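Local coordinates for protein hydrazine synthase subunit alpha (PDB 5C2V) that joins nitric oxide-derived hydroxylamine with ammonia to form hydrazine, as the heme c-binding alpha subunit of the anammox hydrazine synthase complex, at residues D[78-90]-D[383-395]. Residues are numbered along the deposited sequence; the frame is centred on the assembly and turned at random.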
ATOM      1  N   THR D  78     -38.557 -10.829 -13.192  1.00 77.37           N
ATOM      2  CA  THR D  78     -37.254 -10.176 -13.199  1.00 80.69           C
ATOM      3  C   THR D  78     -36.535 -10.450 -14.514  1.00 78.86           C
ATOM      4  O   THR D  78     -36.363 -11.603 -14.899  1.00 63.18           O
ATOM      5  CB  THR D  78     -36.373 -10.654 -12.031  1.00 71.56           C
ATOM      6  OG1 THR D  78     -37.030 -10.381 -10.787  1.00 77.43           O
ATOM      7  CG2 THR D  78     -35.023  -9.953 -12.056  1.00 60.01           C
ATOM      8  N   ALA D  79     -36.126  -9.391 -15.206  1.00 68.73           N
ATOM      9  CA  ALA D  79     -35.397  -9.546 -16.460  1.00 69.00           C
ATOM     10  C   ALA D  79     -34.332  -8.467 -16.627  1.00 71.83           C
ATOM     11  O   ALA D  79     -34.584  -7.289 -16.373  1.00 75.87           O
ATOM     12  CB  ALA D  79     -36.355  -9.523 -17.628  1.00 83.89           C
ATOM     13  N   PHE D  80     -33.147  -8.877 -17.073  1.00 66.19           N
ATOM     14  CA  PHE D  80     -32.014  -7.964 -17.192  1.00 66.23           C
ATOM     15  C   PHE D  80     -30.900  -8.542 -18.067  1.00 76.50           C
ATOM     16  O   PHE D  80     -31.045  -9.625 -18.637  1.00 65.32           O
ATOM     17  CB  PHE D  80     -31.465  -7.615 -15.804  1.00 61.41           C
ATOM     18  CG  PHE D  80     -31.039  -8.812 -14.996  1.00 60.22           C
ATOM     19  CD1 PHE D  80     -31.975  -9.581 -14.320  1.00 72.45           C
ATOM     20  CD2 PHE D  80     -29.703  -9.159 -14.902  1.00 60.38           C
ATOM     21  CE1 PHE D  80     -31.585 -10.679 -13.576  1.00 63.78           C
ATOM     22  CE2 PHE D  80     -29.307 -10.256 -14.157  1.00 64.21           C
ATOM     23  CZ  PHE D  80     -30.249 -11.017 -13.494  1.00 59.71           C
ATOM     24  N   ASP D  81     -29.796  -7.803 -18.163  1.00 69.25           N
ATOM     25  CA  ASP D  81     -28.625  -8.186 -18.960  1.00 74.11           C
ATOM     26  C   ASP D  81     -28.931  -8.455 -20.435  1.00 72.13           C
ATOM     27  O   ASP D  81     -28.820  -9.591 -20.893  1.00 63.16           O
ATOM     28  CB  ASP D  81     -27.954  -9.423 -18.353  1.00 71.41           C
ATOM     29  CG  ASP D  81     -27.140  -9.097 -17.119  1.00 69.83           C
ATOM     30  OD1 ASP D  81     -26.694  -7.938 -16.990  1.00 69.12           O
ATOM     31  OD2 ASP D  81     -26.942 -10.000 -16.280  1.00 56.04           O
ATOM     32  N   PRO D  82     -29.311  -7.408 -21.187  1.00 64.97           N
ATOM     33  CA  PRO D  82     -29.570  -7.571 -22.622  1.00 65.28           C
ATOM     34  C   PRO D  82     -28.291  -7.748 -23.441  1.00 76.99           C
ATOM     35  O   PRO D  82     -27.312  -7.044 -23.199  1.00 83.23           O
ATOM     36  CB  PRO D  82     -30.271  -6.258 -23.008  1.00 74.21           C
ATOM     37  CG  PRO D  82     -30.576  -5.554 -21.708  1.00 75.09           C
ATOM     38  CD  PRO D  82     -29.536  -6.022 -20.751  1.00 77.20           C
ATOM     39  N   CYS D  83     -28.302  -8.674 -24.397  1.00 81.65           N
ATOM     40  CA  CYS D  83     -27.228  -8.770 -25.383  1.00 82.76           C
ATOM     41  C   CYS D  83     -27.803  -9.068 -26.764  1.00 83.57           C
ATOM     42  O   CYS D  83     -28.450 -10.094 -26.957  1.00 77.12           O
ATOM     43  CB  CYS D  83     -26.218  -9.847 -24.984  1.00 67.85           C
ATOM     44  SG  CYS D  83     -24.721  -9.878 -26.000  1.00 74.14           S
ATOM     45  N   THR D  84     -27.545  -8.188 -27.727  1.00 71.68           N
ATOM     46  CA  THR D  84     -28.133  -8.333 -29.057  1.00 53.42           C
ATOM     47  C   THR D  84     -27.393  -9.364 -29.905  1.00 69.65           C
ATOM     48  O   THR D  84     -26.191  -9.575 -29.740  1.00 62.93           O
ATOM     49  CB  THR D  84     -28.155  -6.989 -29.820  1.00 61.76           C
ATOM     50  OG1 THR D  84     -26.816  -6.580 -30.121  1.00 64.05           O
ATOM     51  CG2 THR D  84     -28.840  -5.911 -28.993  1.00 56.98           C
ATOM     52  N   TYR D  85     -28.124 -10.001 -30.815  1.00 76.35           N
ATOM     53  CA  TYR D  85     -27.533 -10.953 -31.748  1.00 66.14           C
ATOM     54  C   TYR D  85     -26.774 -10.196 -32.833  1.00 65.49           C
ATOM     55  O   TYR D  85     -26.737  -8.965 -32.830  1.00 72.60           O
ATOM     56  CB  TYR D  85     -28.614 -11.850 -32.360  1.00 84.46           C
ATOM     57  CG  TYR D  85     -28.105 -13.137 -32.980  1.00 83.87           C
ATOM     58  CD1 TYR D  85     -27.518 -14.124 -32.198  1.00 66.33           C
ATOM     59  CD2 TYR D  85     -28.232 -13.372 -34.343  1.00 79.94           C
ATOM     60  CE1 TYR D  85     -27.059 -15.304 -32.759  1.00 81.85           C
ATOM     61  CE2 TYR D  85     -27.778 -14.548 -34.912  1.00 68.75           C
ATOM     62  CZ  TYR D  85     -27.192 -15.509 -34.116  1.00 87.21           C
ATOM     63  OH  TYR D  85     -26.739 -16.680 -34.682  1.00 73.12           O
ATOM     64  N   TRP D  86     -26.173 -10.931 -33.760  1.00 67.03           N
ATOM     65  CA  TRP D  86     -25.326 -10.330 -34.782  1.00 65.57           C
ATOM     66  C   TRP D  86     -26.117  -9.456 -35.753  1.00 65.19           C
ATOM     67  O   TRP D  86     -25.666  -8.374 -36.127  1.00 67.63           O
ATOM     68  CB  TRP D  86     -24.575 -11.419 -35.549  1.00 62.29           C
ATOM     69  CG  TRP D  86     -23.906 -12.417 -34.653  1.00 63.86           C
ATOM     70  CD1 TRP D  86     -24.308 -13.698 -34.408  1.00 58.69           C
ATOM     71  CD2 TRP D  86     -22.722 -12.213 -33.871  1.00 55.00           C
ATOM     72  NE1 TRP D  86     -23.446 -14.307 -33.530  1.00 55.56           N
ATOM     73  CE2 TRP D  86     -22.464 -13.417 -33.183  1.00 69.45           C
ATOM     74  CE3 TRP D  86     -21.855 -11.132 -33.688  1.00 65.93           C
ATOM     75  CZ2 TRP D  86     -21.375 -13.567 -32.327  1.00 69.92           C
ATOM     76  CZ3 TRP D  86     -20.774 -11.285 -32.838  1.00 58.73           C
ATOM     77  CH2 TRP D  86     -20.544 -12.493 -32.168  1.00 51.42           C
ATOM     78  N   ASP D  87     -27.292  -9.925 -36.163  1.00 61.16           N
ATOM     79  CA  ASP D  87     -28.116  -9.189 -37.119  1.00 71.63           C
ATOM     80  C   ASP D  87     -28.943  -8.088 -36.458  1.00 67.08           C
ATOM     81  O   ASP D  87     -29.349  -7.129 -37.115  1.00 76.92           O
ATOM     82  CB  ASP D  87     -29.043 -10.148 -37.866  1.00 73.45           C
ATOM     83  CG  ASP D  87     -29.978 -10.896 -36.937  1.00 80.07           C
ATOM     84  OD1 ASP D  87     -29.670 -10.989 -35.730  1.00 85.10           O
ATOM     85  OD2 ASP D  87     -31.020 -11.392 -37.414  1.00 88.54           O
ATOM     86  N   GLY D  88     -29.187  -8.229 -35.160  1.00 72.57           N
ATOM     87  CA  GLY D  88     -29.962  -7.248 -34.420  1.00 75.11           C
ATOM     88  C   GLY D  88     -31.461  -7.490 -34.445  1.00 67.14           C
ATOM     89  O   GLY D  88     -32.241  -6.598 -34.111  1.00 80.63           O
ATOM     90  N   LYS D  89     -31.870  -8.685 -34.861  1.00 74.22           N
ATOM     91  CA  LYS D  89     -33.287  -9.042 -34.875  1.00 84.69           C
ATOM     92  C   LYS D  89     -33.705  -9.854 -33.648  1.00 76.04           C
ATOM     93  O   LYS D  89     -34.881 -10.181 -33.485  1.00 87.85           O
ATOM     94  CB  LYS D  89     -33.627  -9.816 -36.150  1.00 81.00           C
ATOM     95  CG  LYS D  89     -33.443  -9.003 -37.419  1.00 66.62           C
ATOM     96  CD  LYS D  89     -34.259  -7.721 -37.364  1.00 88.40           C
ATOM     97  CE  LYS D  89     -33.783  -6.713 -38.397  1.00 87.12           C
ATOM     98  NZ  LYS D  89     -33.749  -7.293 -39.768  1.00 91.23           N
ATOM     99  N   LYS D  90     -32.742 -10.174 -32.790  1.00 68.25           N
ATOM    100  CA  LYS D  90     -33.025 -10.932 -31.573  1.00 83.23           C
ATOM    101  C   LYS D  90     -31.958 -10.670 -30.514  1.00 83.52           C
ATOM    102  O   LYS D  90     -30.882 -10.155 -30.822  1.00 77.00           O
ATOM    103  CB  LYS D  90     -33.116 -12.432 -31.872  1.00 63.27           C
ATOM    104  CG  LYS D  90     -31.811 -13.189 -31.678  1.00 75.54           C
ATOM    105  CD  LYS D  90     -31.988 -14.685 -31.888  1.00 62.83           C
ATOM    106  CE  LYS D  90     -30.703 -15.437 -31.572  1.00 58.70           C
ATOM    107  NZ  LYS D  90     -30.834 -16.901 -31.807  1.00 75.76           N
ATOM    108  N   HIS D 383     -30.502   1.495 -16.983  1.00 62.74           N
ATOM    109  CA  HIS D 383     -29.117   1.096 -17.193  1.00 70.91           C
ATOM    110  C   HIS D 383     -28.995  -0.062 -18.174  1.00 72.99           C
ATOM    111  O   HIS D 383     -29.991  -0.535 -18.716  1.00 70.60           O
ATOM    112  CB  HIS D 383     -28.460   0.730 -15.857  1.00 54.71           C
ATOM    113  CG  HIS D 383     -28.959  -0.549 -15.262  1.00 62.09           C
ATOM    114  ND1 HIS D 383     -30.269  -0.733 -14.874  1.00 72.90           N
ATOM    115  CD2 HIS D 383     -28.317  -1.706 -14.972  1.00 59.61           C
ATOM    116  CE1 HIS D 383     -30.414  -1.950 -14.380  1.00 64.34           C
ATOM    117  NE2 HIS D 383     -29.244  -2.561 -14.429  1.00 59.16           N
ATOM    118  N   GLN D 384     -27.759  -0.503 -18.391  1.00 66.97           N
ATOM    119  CA  GLN D 384     -27.437  -1.532 -19.380  1.00 68.35           C
ATOM    120  C   GLN D 384     -27.973  -1.222 -20.780  1.00 71.45           C
ATOM    121  O   GLN D 384     -28.714  -2.025 -21.346  1.00 70.32           O
ATOM    122  CB  GLN D 384     -27.969  -2.892 -18.918  1.00 53.97           C
ATOM    123  CG  GLN D 384     -27.228  -3.484 -17.734  1.00 43.37           C
ATOM    124  CD  GLN D 384     -27.812  -4.810 -17.287  1.00 65.16           C
ATOM    125  OE1 GLN D 384     -28.995  -5.081 -17.493  1.00 76.88           O
ATOM    126  NE2 GLN D 384     -26.982  -5.647 -16.674  1.00 47.91           N
ATOM    127  N   PRO D 385     -27.604  -0.057 -21.345  1.00 67.70           N
ATOM    128  CA  PRO D 385     -28.074   0.230 -22.704  1.00 69.91           C
ATOM    129  C   PRO D 385     -27.420  -0.681 -23.741  1.00 71.57           C
ATOM    130  O   PRO D 385     -26.200  -0.846 -23.737  1.00 73.52           O
ATOM    131  CB  PRO D 385     -27.666   1.689 -22.914  1.00 49.88           C
ATOM    132  CG  PRO D 385     -26.466   1.860 -22.057  1.00 65.57           C
ATOM    133  CD  PRO D 385     -26.684   0.984 -20.851  1.00 62.61           C
ATOM    134  N   ALA D 386     -28.232  -1.261 -24.617  1.00 86.49           N
ATOM    135  CA  ALA D 386     -27.729  -2.128 -25.676  1.00 75.01           C
ATOM    136  C   ALA D 386     -28.389  -1.777 -27.005  1.00 70.49           C
ATOM    137  O   ALA D 386     -29.422  -2.347 -27.354  1.00 69.54           O
ATOM    138  CB  ALA D 386     -27.964  -3.589 -25.329  1.00 63.81           C
ATOM    139  N   PRO D 387     -27.793  -0.832 -27.748  1.00 69.86           N
ATOM    140  CA  PRO D 387     -28.356  -0.345 -29.011  1.00 73.40           C
ATOM    141  C   PRO D 387     -28.429  -1.440 -30.068  1.00 82.66           C
ATOM    142  O   PRO D 387     -27.587  -2.339 -30.074  1.00 70.92           O
ATOM    143  CB  PRO D 387     -27.377   0.754 -29.430  1.00 59.31           C
ATOM    144  CG  PRO D 387     -26.088   0.357 -28.800  1.00 53.63           C
ATOM    145  CD  PRO D 387     -26.465  -0.253 -27.481  1.00 58.71           C
ATOM    146  N   VAL D 388     -29.424  -1.370 -30.949  1.00 79.48           N
ATOM    147  CA  VAL D 388     -29.555  -2.374 -31.994  1.00 74.91           C
ATOM    148  C   VAL D 388     -28.769  -1.950 -33.236  1.00 73.78           C
ATOM    149  O   VAL D 388     -28.809  -0.790 -33.656  1.00 65.93           O
ATOM    150  CB  VAL D 388     -31.043  -2.649 -32.354  1.00 75.90           C
ATOM    151  CG1 VAL D 388     -31.847  -2.920 -31.091  1.00 75.54           C
ATOM    152  CG2 VAL D 388     -31.662  -1.499 -33.137  1.00 85.30           C
ATOM    153  N   TYR D 389     -28.028  -2.907 -33.789  1.00 64.96           N
ATOM    154  CA  TYR D 389     -27.228  -2.715 -34.995  1.00 66.33           C
ATOM    155  C   TYR D 389     -26.560  -4.030 -35.362  1.00 72.67           C
ATOM    156  O   TYR D 389     -26.483  -4.946 -34.541  1.00 81.59           O
ATOM    157  CB  TYR D 389     -26.171  -1.617 -34.808  1.00 66.19           C
ATOM    158  CG  TYR D 389     -25.063  -1.951 -33.832  1.00 82.51           C
ATOM    159  CD1 TYR D 389     -25.222  -1.739 -32.468  1.00 90.31           C
ATOM    160  CD2 TYR D 389     -23.849  -2.461 -34.276  1.00 86.63           C
ATOM    161  CE1 TYR D 389     -24.205  -2.035 -31.575  1.00 92.21           C
ATOM    162  CE2 TYR D 389     -22.829  -2.757 -33.394  1.00 75.91           C
ATOM    163  CZ  TYR D 389     -23.013  -2.546 -32.044  1.00 91.52           C
ATOM    164  OH  TYR D 389     -21.997  -2.843 -31.164  1.00 77.07           O
ATOM    165  N   VAL D 390     -26.071  -4.123 -36.592  1.00 68.36           N
ATOM    166  CA  VAL D 390     -25.419  -5.342 -37.048  1.00 89.54           C
ATOM    167  C   VAL D 390     -23.981  -5.399 -36.546  1.00 76.65           C
ATOM    168  O   VAL D 390     -23.172  -4.520 -36.843  1.00 69.84           O
ATOM    169  CB  VAL D 390     -25.435  -5.453 -38.582  1.00 83.17           C
ATOM    170  CG1 VAL D 390     -24.752  -6.737 -39.026  1.00 61.37           C
ATOM    171  CG2 VAL D 390     -26.865  -5.398 -39.100  1.00 66.49           C
ATOM    172  N   LYS D 391     -23.672  -6.441 -35.782  1.00 67.33           N
ATOM    173  CA  LYS D 391     -22.343  -6.601 -35.209  1.00 83.39           C
ATOM    174  C   LYS D 391     -21.481  -7.538 -36.040  1.00 72.70           C
ATOM    175  O   LYS D 391     -21.924  -8.619 -36.430  1.00 74.56           O
ATOM    176  CB  LYS D 391     -22.435  -7.129 -33.777  1.00 85.11           C
ATOM    177  CG  LYS D 391     -23.066  -6.163 -32.799  1.00 89.99           C
ATOM    178  CD  LYS D 391     -23.181  -6.787 -31.426  1.00 91.79           C
ATOM    179  CE  LYS D 391     -23.781  -5.814 -30.437  1.00 80.33           C
ATOM    180  NZ  LYS D 391     -23.954  -6.438 -29.098  1.00 92.10           N
ATOM    181  N   TYR D 392     -20.249  -7.121 -36.307  1.00 67.03           N
ATOM    182  CA  TYR D 392     -19.298  -7.979 -36.994  1.00 53.95           C
ATOM    183  C   TYR D 392     -18.921  -9.140 -36.084  1.00 59.65           C
ATOM    184  O   TYR D 392     -18.912  -9.000 -34.861  1.00 87.77           O
ATOM    185  CB  TYR D 392     -18.054  -7.195 -37.412  1.00 55.68           C
ATOM    186  CG  TYR D 392     -17.203  -7.913 -38.433  1.00 86.64           C
ATOM    187  CD1 TYR D 392     -17.584  -7.961 -39.768  1.00 90.35           C
ATOM    188  CD2 TYR D 392     -16.022  -8.542 -38.066  1.00 74.76           C
ATOM    189  CE1 TYR D 392     -16.814  -8.616 -40.708  1.00 78.27           C
ATOM    190  CE2 TYR D 392     -15.243  -9.200 -38.999  1.00 95.46           C
ATOM    191  CZ  TYR D 392     -15.643  -9.233 -40.319  1.00 81.98           C
ATOM    192  OH  TYR D 392     -14.872  -9.886 -41.253  1.00 81.72           O
ATOM    193  N   LYS D 393     -18.618 -10.287 -36.679  1.00 49.24           N
ATOM    194  CA  LYS D 393     -18.300 -11.477 -35.900  1.00 66.59           C
ATOM    195  C   LYS D 393     -16.799 -11.640 -35.700  1.00 72.69           C
ATOM    196  O   LYS D 393     -16.028 -11.579 -36.659  1.00 72.23           O
ATOM    197  CB  LYS D 393     -18.873 -12.725 -36.572  1.00 66.30           C
ATOM    198  CG  LYS D 393     -20.387 -12.814 -36.516  1.00 76.34           C
ATOM    199  CD  LYS D 393     -20.898 -13.988 -37.335  1.00 77.98           C
ATOM    200  CE  LYS D 393     -22.416 -14.030 -37.354  1.00 65.32           C
ATOM    201  NZ  LYS D 393     -22.931 -15.406 -37.608  1.00 69.20           N
ATOM    202  N   PRO D 394     -16.379 -11.839 -34.443  1.00 75.00           N
ATOM    203  CA  PRO D 394     -14.975 -12.107 -34.116  1.00 71.16           C
ATOM    204  C   PRO D 394     -14.555 -13.506 -34.550  1.00 66.51           C
ATOM    205  O   PRO D 394     -15.407 -14.370 -34.755  1.00 62.91           O
ATOM    206  CB  PRO D 394     -14.932 -11.975 -32.587  1.00 45.29           C
ATOM    207  CG  PRO D 394     -16.196 -11.264 -32.212  1.00 69.17           C
ATOM    208  CD  PRO D 394     -17.201 -11.686 -33.233  1.00 69.88           C
ATOM    209  N   ARG D 395     -13.251 -13.717 -34.682  1.00 58.52           N
ATOM    210  CA  ARG D 395     -12.713 -15.012 -35.076  1.00 44.93           C
ATOM    211  C   ARG D 395     -13.044 -16.078 -34.039  1.00 56.75           C
ATOM    212  O   ARG D 395     -13.074 -15.796 -32.841  1.00 73.18           O
ATOM    213  CB  ARG D 395     -11.199 -14.910 -35.266  1.00 53.23           C
ATOM    214  CG  ARG D 395     -10.784 -13.716 -36.107  1.00 67.15           C
ATOM    215  CD  ARG D 395      -9.334 -13.332 -35.879  1.00 36.12           C
ATOM    216  NE  ARG D 395      -9.002 -12.091 -36.573  1.00 37.48           N
ATOM    217  CZ  ARG D 395      -7.821 -11.835 -37.126  1.00 45.88           C
ATOM    218  NH1 ARG D 395      -6.851 -12.735 -37.065  1.00 46.92           N
ATOM    219  NH2 ARG D 395      -7.612 -10.678 -37.739  1.00 42.91           N
TER
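Lys393 is laid over one face of the Trp86 indole, the two side chains crossing at about a right angle. CG rests near the ring fusion, and CE stands 3.6 Å from the centroid of the five-membered ring in a CH-pi contact. The ammonium NZ lies 4.3 Å from that centroid in an off-centre cation-pi contact and also hydrogen-bonds to Ile136 O. At the indole edge, near its plane, come the carbonyl O of Lys391 and the OH of Tyr85, itself hydrogen-bonded to Thr163 O, while Pro394 CD approaches Trp86 CH2 obliquely at 3.6 Å. The ring of Tyr85, the residue before it, receives Trp86 CD1 on one face and Lys90 CE on the opposite one, with Asp87 CG in plane at its edge. The main chain of Trp86 is tied as well: Lys391 N donates to Trp86 O (2.8 Å).

Strands 79-84 and 383-387 are innermost strands of two blades of the six-bladed beta-propeller, and run nearly parallel (16°) with axes 7.2 Å apart at closest. The second, arriving from far along the chain, completes the blade begun by strand 31-37, the "Velcro" closure of propellers. Side chains bridge the seam. Gln384, extended beyond CG (chi2 178°), reaches over to take Asp81 N on its OE1 at 2.9 Å; Thr35 OG1 shares that oxygen. Its NE2 faces Asp81 OD1, although the modelled separation is too short to be trusted, and Arg126 and Ser127 hold the other carboxylate oxygen. Beyond, Pro82 CB meets Ala386 CB at 4.2 Å. Lys391, likewise extended, crosses Thr84 and bonds weakly to its OG1 (3.0 Å), with Tyr341 OH a stronger partner. Past the strands, Arg20 of the gamma subunit hydrogen-bonds to Lys393 O.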